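PDB 3OIS: cysteine protease from Xylella fastidiosa, which probably hydrolyses peptide bonds as a papain-family cysteine peptidase and also binds uridine-5'-diphosphate. Local coordinates for residues N81-F89 against F100-E111; P203-Y211 against Y273-W284. All blocks are in the same frame, centred on the assembly; numbering follows the deposited sequence.

Contact 1: residues N81-F89 against F100-E111; sequences NALAAAIQF and FIPSRLFIYYNE
Pro102 lays its ring on the flank of Ala84, where the long helix 78-93 of the papain fold meets the turn leading into helix 104-114. The ring tip does the touching: Pro102 CG lies 3.2 Å from Ala84 O, a carbonyl already taken by the backbone N of Gln88. The same Pro102 CG packs at 3.7 Å against Ile87 CG2. The methyl of Ala84 also meets the aliphatic part of Arg104, Ala84 CB lying 3.6 Å from Arg104 CG. Farther along Arg104 the amide of Asn81 stands at the guanidinium edge, the two planes 85° apart. Gln88 keeps CG anti to its backbone N (chi1 -172°) and stretches out along the turn Phe100-Pro102, bringing Gln88 OE1 to 3.4 Å from Ile101 CA.

Outside partners hold these polar ends: Tyr70 bonds to Gln88 OE1 and Glu99 to NE2, while Glu141 forms a salt bridge with Arg104 and Tyr146 a cation-pi contact. The short helical segments approach to 9.4 Å between axes, at 127°, and Ile107 points CD1 toward the backbone of Ala84. Ser103 is the N-cap of helix 104-114, its OG accepting from Phe106 N at 3.1 Å.

Contact 2: residues P203-Y211 against Y273-W284; sequences PFVFGFSVY and YISNTQLADDFW
A beta bulge interrupts the antiparallel pairing of strands 204-211 and 280-287: between the hydrogen-bonded pairs Val205-Trp284 and Gly207-Asp281, the single residue Phe206 faces both Asp282 and Phe283. Asp282 takes up a left-handed backbone conformation, and its carbonyl O receives a CA-H...O contact from Phe206 CA at 3.3 Å. Regular backbone bonds resume on either side of the bulge and run on to Ser209 N and Leu279 O.

Beside the bulge, Phe204, Phe206 and Phe283 form an aromatic cluster. The Phe206 and Phe283 rings point the same way and are nearly parallel, but slid apart until they barely overlap, with centroids 5.1 Å apart; Phe283 CD1 comes to 3.4 Å from Phe206 CB. Phe204 presents CE1 to the edge of the Phe283 ring at 3.7 Å from Phe283 CD1, its own plane turned by 61°. From the short helix 271-274, Ile274 sets its CD1 methyl over a face of the Phe206 ring, 4.2 Å from the centroid, a CH-pi contact.

Tyr273, from the same helix, has CG anti to its backbone N (chi1 -164°) and reaches across to strand 204-211, where its OH donates to Ser209 O at 2.7 Å in the carbonyl plane. The same hydroxyl accepts from a water that in turn takes the N-H of Tyr211, so both strand residues are tied to this tyrosine. Leu279 CD2 meets Tyr211 CE2 at 3.7 Å nearby.

Asp282 is itself held by Arg186, Tyr35 and the backbone N of Asp38. Within the beta-rich domain of the papain fold, strand 204-211 also pairs with strand 233-245 and strand 280-287 with 183-186, while Pro203 packs on helix 78-93 and Trp284 on helix 126-135.

In the fold
Both contacts are largely buried, yet they belong to different halves of the papain fold: contact 1 joins helix 78-93 to the turn and start of helix 104-114 in the helical domain, contact 2 two strands and a short helix in the beta domain. Contact 1 is mostly aliphatic packing, with the polar ends of Gln88 and Arg104 turned to partners elsewhere; contact 2 combines backbone hydrogen bonds with an aromatic cluster. Their centres are 19 Å apart, but the domains meet directly where Phe89 CE2 lies 3.5 Å from Pro203 CD. UDP lies nearer contact 2, about 4 Å from the Trp284 side chain, against about 12 Å from that of Leu83 in contact 1.

Contact 1: residues N81-F89 against F100-E111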
loop_
_atom_site.group_PDB
_atom_site.type_symbol
_atom_site.label_atom_id
_atom_site.label_comp_id
_atom_site.label_asym_id
_atom_site.label_seq_id
_atom_site.Cartn_x
_atom_site.Cartn_y
_atom_site.Cartn_z
ATOM N N ASN A 81 2.513 -1.277 -4.534
ATOM C CA ASN A 81 3.235 -2.271 -3.707
ATOM C C ASN A 81 2.386 -2.840 -2.574
ATOM O O ASN A 81 2.335 -4.090 -2.375
ATOM C CB ASN A 81 4.544 -1.709 -3.147
ATOM C CG ASN A 81 5.633 -1.653 -4.174
ATOM O OD1 ASN A 81 5.575 -0.841 -5.172
ATOM N ND2 ASN A 81 6.624 -2.477 -4.003
ATOM N N ALA A 82 1.644 -1.958 -1.888
ATOM C CA ALA A 82 0.737 -2.364 -0.849
ATOM C C ALA A 82 -0.383 -3.241 -1.455
ATOM O O ALA A 82 -0.704 -4.282 -0.907
ATOM C CB ALA A 82 0.113 -1.146 -0.123
ATOM N N LEU A 83 -0.965 -2.804 -2.591
ATOM C CA LEU A 83 -2.051 -3.536 -3.173
ATOM C C LEU A 83 -1.604 -4.853 -3.824
ATOM O O LEU A 83 -2.365 -5.860 -3.764
ATOM C CB LEU A 83 -2.769 -2.665 -4.213
ATOM C CG LEU A 83 -3.656 -1.595 -3.543
ATOM C CD1 LEU A 83 -4.150 -0.516 -4.672
ATOM C CD2 LEU A 83 -4.905 -2.203 -2.784
ATOM N N ALA A 84 -0.409 -4.887 -4.432
ATOM C CA ALA A 84 0.179 -6.158 -4.967
ATOM C C ALA A 84 0.219 -7.183 -3.857
ATOM O O ALA A 84 -0.170 -8.359 -4.092
ATOM C CB ALA A 84 1.575 -5.939 -5.510
ATOM N N ALA A 85 0.642 -6.751 -2.670
ATOM C CA ALA A 85 0.753 -7.671 -1.512
ATOM C C ALA A 85 -0.643 -8.123 -1.024
ATOM O O ALA A 85 -0.841 -9.297 -0.626
ATOM C CB ALA A 85 1.637 -7.040 -0.356
ATOM N N ALA A 86 -1.648 -7.228 -0.982
ATOM C CA ALA A 86 -2.986 -7.628 -0.580
ATOM C C ALA A 86 -3.469 -8.728 -1.523
ATOM O O ALA A 86 -4.066 -9.709 -1.031
ATOM C CB ALA A 86 -3.944 -6.400 -0.632
ATOM N N ILE A 87 -3.246 -8.559 -2.852
ATOM C CA ILE A 87 -3.621 -9.556 -3.897
ATOM C C ILE A 87 -2.843 -10.864 -3.666
ATOM O O ILE A 87 -3.457 -11.932 -3.684
ATOM C CB ILE A 87 -3.288 -9.068 -5.289
ATOM C CG1 ILE A 87 -4.280 -7.971 -5.664
ATOM C CG2 ILE A 87 -3.482 -10.226 -6.293
ATOM C CD1 ILE A 87 -5.768 -8.468 -5.838
ATOM N N GLN A 88 -1.531 -10.779 -3.419
ATOM C CA GLN A 88 -0.711 -11.982 -3.215
ATOM C C GLN A 88 -1.156 -12.707 -1.975
ATOM O O GLN A 88 -1.289 -13.957 -2.030
ATOM C CB GLN A 88 0.778 -11.635 -3.163
ATOM C CG GLN A 88 1.635 -12.865 -3.159
ATOM C CD GLN A 88 3.059 -12.578 -3.547
ATOM O OE1 GLN A 88 3.409 -11.455 -3.979
ATOM N NE2 GLN A 88 3.946 -13.597 -3.340
ATOM N N PHE A 89 -1.456 -11.959 -0.907
ATOM C CA PHE A 89 -1.906 -12.538 0.321
ATOM C C PHE A 89 -3.229 -13.256 0.133
ATOM O O PHE A 89 -3.415 -14.376 0.686
ATOM C CB PHE A 89 -2.094 -11.428 1.370
ATOM C CG PHE A 89 -2.526 -11.913 2.734
ATOM C CD1 PHE A 89 -1.594 -12.011 3.798
ATOM C CD2 PHE A 89 -3.845 -12.319 2.962
ATOM C CE1 PHE A 89 -2.023 -12.458 5.101
ATOM C CE2 PHE A 89 -4.264 -12.747 4.255
ATOM C CZ PHE A 89 -3.343 -12.817 5.315
ATOM N N PHE A 100 2.321 -16.007 -7.493
ATOM C CA PHE A 100 3.206 -15.091 -8.224
ATOM C C PHE A 100 3.158 -13.736 -7.545
ATOM O O PHE A 100 2.189 -13.453 -6.857
ATOM C CB PHE A 100 2.817 -14.960 -9.730
ATOM C CG PHE A 100 1.380 -14.526 -9.946
ATOM C CD1 PHE A 100 0.397 -15.452 -10.156
ATOM C CD2 PHE A 100 1.014 -13.175 -9.883
ATOM C CE1 PHE A 100 -0.948 -15.067 -10.336
ATOM C CE2 PHE A 100 -0.338 -12.771 -10.068
ATOM C CZ PHE A 100 -1.320 -13.722 -10.271
ATOM N N ILE A 101 4.190 -12.920 -7.749
ATOM C CA ILE A 101 4.141 -11.513 -7.316
ATOM C C ILE A 101 3.305 -10.789 -8.403
ATOM O O ILE A 101 3.618 -10.910 -9.577
ATOM C CB ILE A 101 5.533 -10.913 -7.267
ATOM C CG1 ILE A 101 6.333 -11.524 -6.081
ATOM C CG2 ILE A 101 5.443 -9.405 -6.958
ATOM C CD1 ILE A 101 7.867 -11.146 -6.111
ATOM N N PRO A 102 2.223 -10.097 -7.997
ATOM C CA PRO A 102 1.448 -9.326 -8.997
ATOM C C PRO A 102 2.285 -8.172 -9.567
ATOM O O PRO A 102 3.136 -7.595 -8.845
ATOM C CB PRO A 102 0.258 -8.763 -8.196
ATOM C CG PRO A 102 0.138 -9.687 -7.006
ATOM C CD PRO A 102 1.537 -10.110 -6.679
ATOM N N SER A 103 2.108 -7.892 -10.860
ATOM C CA SER A 103 2.816 -6.757 -11.515
ATOM C C SER A 103 2.511 -5.365 -10.935
ATOM O O SER A 103 1.465 -4.775 -11.227
ATOM C CB SER A 103 2.532 -6.713 -13.024
ATOM O OG SER A 103 3.240 -5.609 -13.531
ATOM N N ARG A 104 3.465 -4.840 -10.174
ATOM C CA ARG A 104 3.309 -3.519 -9.513
ATOM C C ARG A 104 3.281 -2.408 -10.535
ATOM O O ARG A 104 2.492 -1.462 -10.393
ATOM C CB ARG A 104 4.454 -3.320 -8.541
ATOM C CG ARG A 104 4.231 -4.237 -7.252
ATOM C CD ARG A 104 5.535 -4.296 -6.426
ATOM N NE ARG A 104 6.661 -4.964 -7.101
ATOM C CZ ARG A 104 7.969 -4.766 -6.876
ATOM N NH1 ARG A 104 8.411 -3.849 -6.009
ATOM N NH2 ARG A 104 8.867 -5.513 -7.612
ATOM N N LEU A 105 4.083 -2.529 -11.603
ATOM C CA LEU A 105 4.063 -1.435 -12.600
ATOM C C LEU A 105 2.779 -1.485 -13.418
ATOM O O LEU A 105 2.318 -0.464 -13.835
ATOM C CB LEU A 105 5.222 -1.537 -13.587
ATOM C CG LEU A 105 6.581 -1.156 -12.996
ATOM C CD1 LEU A 105 7.594 -1.113 -14.164
ATOM C CD2 LEU A 105 6.510 0.245 -12.322
ATOM N N PHE A 106 2.196 -2.703 -13.616
ATOM C CA PHE A 106 0.887 -2.752 -14.273
ATOM C C PHE A 106 -0.156 -1.926 -13.416
ATOM O O PHE A 106 -1.006 -1.153 -13.960
ATOM C CB PHE A 106 0.360 -4.195 -14.373
ATOM C CG PHE A 106 -0.958 -4.312 -15.079
ATOM C CD1 PHE A 106 -0.991 -4.457 -16.480
ATOM C CD2 PHE A 106 -2.179 -4.277 -14.364
ATOM C CE1 PHE A 106 -2.189 -4.564 -17.116
ATOM C CE2 PHE A 106 -3.410 -4.360 -15.027
ATOM C CZ PHE A 106 -3.375 -4.504 -16.444
ATOM N N ILE A 107 -0.163 -2.120 -12.123
ATOM C CA ILE A 107 -1.071 -1.347 -11.291
ATOM C C ILE A 107 -0.741 0.136 -11.417
ATOM O O ILE A 107 -1.654 0.915 -11.626
ATOM C CB ILE A 107 -1.110 -1.812 -9.841
ATOM C CG1 ILE A 107 -1.620 -3.285 -9.736
ATOM C CG2 ILE A 107 -1.981 -0.903 -8.885
ATOM C CD1 ILE A 107 -1.246 -3.840 -8.424
ATOM N N TYR A 108 0.519 0.488 -11.243
ATOM C CA TYR A 108 0.943 1.913 -11.168
ATOM C C TYR A 108 0.671 2.624 -12.504
ATOM O O TYR A 108 0.292 3.779 -12.518
ATOM C CB TYR A 108 2.416 2.024 -10.710
ATOM C CG TYR A 108 2.888 3.454 -10.395
ATOM C CD1 TYR A 108 2.037 4.350 -9.667
ATOM C CD2 TYR A 108 4.194 3.851 -10.726
ATOM C CE1 TYR A 108 2.513 5.649 -9.335
ATOM C CE2 TYR A 108 4.662 5.161 -10.469
ATOM C CZ TYR A 108 3.781 6.046 -9.780
ATOM O OH TYR A 108 4.287 7.272 -9.486
ATOM N N TYR A 109 0.878 1.943 -13.634
ATOM C CA TYR A 109 0.653 2.583 -14.945
ATOM C C TYR A 109 -0.848 2.898 -15.073
ATOM O O TYR A 109 -1.262 4.058 -15.360
ATOM C CB TYR A 109 1.155 1.645 -16.086
ATOM C CG TYR A 109 0.913 2.254 -17.433
ATOM C CD1 TYR A 109 1.911 2.948 -18.035
ATOM C CD2 TYR A 109 -0.315 2.155 -18.068
ATOM C CE1 TYR A 109 1.692 3.587 -19.259
ATOM C CE2 TYR A 109 -0.511 2.767 -19.357
ATOM C CZ TYR A 109 0.456 3.447 -19.883
ATOM O OH TYR A 109 0.216 3.979 -21.094
ATOM N N ASN A 110 -1.706 1.918 -14.758
ATOM C CA ASN A 110 -3.085 2.147 -14.878
ATOM C C ASN A 110 -3.656 3.123 -13.864
ATOM O O ASN A 110 -4.590 3.854 -14.187
ATOM C CB ASN A 110 -3.815 0.789 -14.939
ATOM C CG ASN A 110 -3.518 0.085 -16.280
ATOM O OD1 ASN A 110 -3.876 0.573 -17.328
ATOM N ND2 ASN A 110 -2.820 -1.030 -16.223
ATOM N N GLU A 111 -3.103 3.182 -12.649
ATOM C CA GLU A 111 -3.559 4.219 -11.714
ATOM C C GLU A 111 -3.352 5.607 -12.331
ATOM O O GLU A 111 -4.198 6.436 -12.199
ATOM C CB GLU A 111 -2.742 4.204 -10.406
ATOM C CG GLU A 111 -3.032 3.023 -9.538
ATOM C CD GLU A 111 -2.048 2.873 -8.376
ATOM O OE1 GLU A 111 -0.838 2.967 -8.582
ATOM O OE2 GLU A 111 -2.571 2.734 -7.228
#

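Contact 2: residues P203-Y211 against Y273-W284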
loop_
_atom_site.group_PDB
_atom_site.type_symbol
_atom_site.label_atom_id
_atom_site.label_comp_id
_atom_site.label_asym_id
_atom_site.label_seq_id
_atom_site.Cartn_x
_atom_site.Cartn_y
_atom_site.Cartn_z
ATOM N N PRO A 203 -5.917 -8.658 5.972
ATOM C CA PRO A 203 -5.048 -7.464 6.006
ATOM C C PRO A 203 -5.803 -6.265 5.405
ATOM O O PRO A 203 -6.753 -6.447 4.626
ATOM C CB PRO A 203 -3.946 -7.820 5.016
ATOM C CG PRO A 203 -3.939 -9.180 4.975
ATOM C CD PRO A 203 -5.454 -9.553 4.916
ATOM N N PHE A 204 -5.259 -5.055 5.680
ATOM C CA PHE A 204 -5.838 -3.872 4.992
ATOM C C PHE A 204 -4.700 -2.965 4.560
ATOM O O PHE A 204 -3.589 -3.044 5.098
ATOM C CB PHE A 204 -6.813 -3.146 5.981
ATOM C CG PHE A 204 -6.194 -2.725 7.261
ATOM C CD1 PHE A 204 -5.511 -1.506 7.380
ATOM C CD2 PHE A 204 -6.413 -3.466 8.428
ATOM C CE1 PHE A 204 -4.916 -1.137 8.584
ATOM C CE2 PHE A 204 -5.853 -3.034 9.690
ATOM C CZ PHE A 204 -5.143 -1.847 9.746
ATOM N N VAL A 205 -4.986 -2.164 3.539
ATOM C CA VAL A 205 -4.025 -1.166 3.082
ATOM C C VAL A 205 -4.487 0.158 3.590
ATOM O O VAL A 205 -5.685 0.354 3.794
ATOM C CB VAL A 205 -3.901 -1.056 1.548
ATOM C CG1 VAL A 205 -3.227 -2.304 0.984
ATOM C CG2 VAL A 205 -5.257 -0.730 0.919
ATOM N N PHE A 206 -3.505 1.024 3.888
ATOM C CA PHE A 206 -3.825 2.393 4.272
ATOM C C PHE A 206 -2.695 3.305 3.983
ATOM O O PHE A 206 -1.611 2.861 3.603
ATOM C CB PHE A 206 -4.197 2.470 5.753
ATOM C CG PHE A 206 -3.030 2.295 6.681
ATOM C CD1 PHE A 206 -2.492 0.985 6.901
ATOM C CD2 PHE A 206 -2.448 3.382 7.288
ATOM C CE1 PHE A 206 -1.381 0.840 7.812
ATOM C CE2 PHE A 206 -1.339 3.289 8.161
ATOM C CZ PHE A 206 -0.813 1.999 8.465
ATOM N N GLY A 207 -2.978 4.610 4.084
ATOM C CA GLY A 207 -2.048 5.665 3.714
ATOM C C GLY A 207 -1.647 6.408 4.978
ATOM O O GLY A 207 -2.421 6.513 5.957
ATOM N N PHE A 208 -0.452 6.944 5.056
ATOM C CA PHE A 208 -0.156 7.751 6.195
ATOM C C PHE A 208 0.901 8.830 5.884
ATOM O O PHE A 208 1.691 8.708 4.903
ATOM C CB PHE A 208 0.297 6.873 7.399
ATOM C CG PHE A 208 1.578 6.087 7.196
ATOM C CD1 PHE A 208 1.605 4.860 6.468
ATOM C CD2 PHE A 208 2.771 6.539 7.790
ATOM C CE1 PHE A 208 2.815 4.100 6.399
ATOM C CE2 PHE A 208 3.967 5.777 7.724
ATOM C CZ PHE A 208 3.996 4.588 6.986
ATOM N N SER A 209 0.962 9.846 6.731
ATOM C CA SER A 209 2.040 10.843 6.570
ATOM C C SER A 209 3.282 10.354 7.235
ATOM O O SER A 209 3.218 9.894 8.398
ATOM C CB SER A 209 1.611 12.171 7.191
ATOM O OG SER A 209 0.551 12.706 6.391
ATOM N N VAL A 210 4.388 10.581 6.561
ATOM C CA VAL A 210 5.734 10.170 7.037
ATOM C C VAL A 210 6.528 11.373 7.508
ATOM O O VAL A 210 6.525 12.401 6.803
ATOM C CB VAL A 210 6.517 9.447 5.917
ATOM C CG1 VAL A 210 7.995 9.200 6.333
ATOM C CG2 VAL A 210 5.794 8.210 5.530
ATOM N N TYR A 211 7.157 11.303 8.717
ATOM C CA TYR A 211 7.886 12.466 9.280
ATOM C C TYR A 211 9.372 12.112 9.420
ATOM O O TYR A 211 9.745 10.903 9.457
ATOM C CB TYR A 211 7.312 12.814 10.666
ATOM C CG TYR A 211 5.979 13.500 10.533
ATOM C CD1 TYR A 211 5.910 14.914 10.634
ATOM C CD2 TYR A 211 4.828 12.795 10.230
ATOM C CE1 TYR A 211 4.714 15.549 10.528
ATOM C CE2 TYR A 211 3.624 13.446 10.106
ATOM C CZ TYR A 211 3.580 14.823 10.264
ATOM O OH TYR A 211 2.399 15.502 10.079
ATOM N N TYR A 273 -0.781 6.425 16.500
ATOM C CA TYR A 273 -0.418 6.953 15.192
ATOM C C TYR A 273 -1.532 6.547 14.218
ATOM O O TYR A 273 -2.147 7.405 13.562
ATOM C CB TYR A 273 0.926 6.341 14.822
ATOM C CG TYR A 273 1.687 7.019 13.669
ATOM C CD1 TYR A 273 3.011 7.370 13.875
ATOM C CD2 TYR A 273 1.095 7.318 12.411
ATOM C CE1 TYR A 273 3.757 7.929 12.904
ATOM C CE2 TYR A 273 1.850 7.977 11.410
ATOM C CZ TYR A 273 3.198 8.228 11.651
ATOM O OH TYR A 273 4.001 8.859 10.720
ATOM N N ILE A 274 -1.795 5.237 14.106
ATOM C CA ILE A 274 -2.765 4.781 13.120
ATOM C C ILE A 274 -4.193 5.332 13.324
ATOM O O ILE A 274 -4.945 5.486 12.346
ATOM C CB ILE A 274 -2.768 3.213 13.067
ATOM C CG1 ILE A 274 -3.224 2.725 11.693
ATOM C CG2 ILE A 274 -3.611 2.681 14.273
ATOM C CD1 ILE A 274 -2.977 1.130 11.444
ATOM N N SER A 275 -4.562 5.616 14.568
ATOM C CA SER A 275 -5.914 6.059 14.875
ATOM C C SER A 275 -6.072 7.569 14.777
ATOM O O SER A 275 -7.175 8.027 14.897
ATOM C CB SER A 275 -6.287 5.549 16.294
ATOM O OG SER A 275 -5.552 6.250 17.275
ATOM N N ASN A 276 -4.970 8.294 14.534
ATOM C CA ASN A 276 -5.005 9.747 14.361
ATOM C C ASN A 276 -5.435 10.150 12.931
ATOM O O ASN A 276 -4.755 9.830 11.962
ATOM C CB ASN A 276 -3.663 10.362 14.780
ATOM C CG ASN A 276 -3.715 11.893 14.868
ATOM O OD1 ASN A 276 -4.515 12.513 14.213
ATOM N ND2 ASN A 276 -2.882 12.491 15.738
ATOM N N THR A 277 -6.600 10.819 12.805
ATOM C CA THR A 277 -7.107 11.220 11.500
ATOM C C THR A 277 -6.197 12.202 10.785
ATOM O O THR A 277 -6.317 12.313 9.543
ATOM C CB THR A 277 -8.517 11.843 11.601
ATOM O OG1 THR A 277 -8.454 12.951 12.509
ATOM C CG2 THR A 277 -9.466 10.798 12.033
ATOM N N GLN A 278 -5.258 12.843 11.509
ATOM C CA GLN A 278 -4.273 13.759 10.966
ATOM C C GLN A 278 -2.960 13.066 10.544
ATOM O O GLN A 278 -2.023 13.678 10.062
ATOM C CB GLN A 278 -4.009 14.848 12.009
ATOM C CG GLN A 278 -4.224 16.258 11.475
ATOM C CD GLN A 278 -3.793 17.312 12.473
ATOM O OE1 GLN A 278 -3.869 17.114 13.689
ATOM N NE2 GLN A 278 -3.300 18.396 11.972
ATOM N N LEU A 279 -2.907 11.751 10.754
ATOM C CA LEU A 279 -1.690 10.978 10.482
ATOM C C LEU A 279 -1.919 9.820 9.531
ATOM O O LEU A 279 -1.001 9.458 8.801
ATOM C CB LEU A 279 -1.072 10.370 11.772
ATOM C CG LEU A 279 -0.433 11.404 12.694
ATOM C CD1 LEU A 279 -0.002 10.740 14.019
ATOM C CD2 LEU A 279 0.772 12.019 12.073
ATOM N N ALA A 280 -3.101 9.211 9.567
ATOM C CA ALA A 280 -3.335 8.049 8.677
ATOM C C ALA A 280 -4.723 8.166 8.103
ATOM O O ALA A 280 -5.574 8.817 8.715
ATOM C CB ALA A 280 -3.122 6.741 9.484
ATOM N N ASP A 281 -5.020 7.557 6.977
ATOM C CA ASP A 281 -6.351 7.622 6.437
ATOM C C ASP A 281 -6.459 6.525 5.362
ATOM O O ASP A 281 -5.498 5.820 5.085
ATOM C CB ASP A 281 -6.526 9.011 5.846
ATOM C CG ASP A 281 -7.955 9.355 5.481
ATOM O OD1 ASP A 281 -8.064 10.478 4.869
ATOM O OD2 ASP A 281 -8.928 8.660 5.825
ATOM N N ASP A 282 -7.628 6.367 4.741
ATOM C CA ASP A 282 -7.821 5.572 3.526
ATOM C C ASP A 282 -7.477 4.095 3.764
ATOM O O ASP A 282 -6.670 3.494 3.051
ATOM C CB ASP A 282 -7.118 6.183 2.272
ATOM C CG ASP A 282 -7.648 7.597 1.971
ATOM O OD1 ASP A 282 -8.889 7.801 2.152
ATOM O OD2 ASP A 282 -6.806 8.530 1.775
ATOM N N PHE A 283 -8.164 3.569 4.759
ATOM C CA PHE A 283 -8.055 2.141 5.145
ATOM C C PHE A 283 -9.016 1.345 4.267
ATOM O O PHE A 283 -10.207 1.616 4.303
ATOM C CB PHE A 283 -8.532 2.005 6.593
ATOM C CG PHE A 283 -7.665 2.751 7.597
ATOM C CD1 PHE A 283 -6.540 2.147 8.136
ATOM C CD2 PHE A 283 -7.885 4.093 7.864
ATOM C CE1 PHE A 283 -5.698 2.792 8.959
ATOM C CE2 PHE A 283 -6.999 4.817 8.735
ATOM C CZ PHE A 283 -5.930 4.153 9.334
ATOM N N TRP A 284 -8.522 0.393 3.488
ATOM C CA TRP A 284 -9.346 -0.390 2.503
ATOM C C TRP A 284 -9.009 -1.861 2.602
ATOM O O TRP A 284 -7.806 -2.242 2.813
ATOM C CB TRP A 284 -8.967 -0.062 1.092
ATOM C CG TRP A 284 -9.493 1.298 0.628
ATOM C CD1 TRP A 284 -8.762 2.427 0.503
ATOM C CD2 TRP A 284 -10.809 1.572 0.089
ATOM N NE1 TRP A 284 -9.569 3.450 -0.080
ATOM C CE2 TRP A 284 -10.807 2.922 -0.345
ATOM C CE3 TRP A 284 -11.966 0.789 -0.125
ATOM C CZ2 TRP A 284 -11.942 3.516 -0.926
ATOM C CZ3 TRP A 284 -13.138 1.396 -0.658
ATOM C CH2 TRP A 284 -13.095 2.736 -1.048
HETATM O O HOH W 1 0.253 14.173 9.174
HETATM O O HOH W 2 6.676 9.033 10.370
#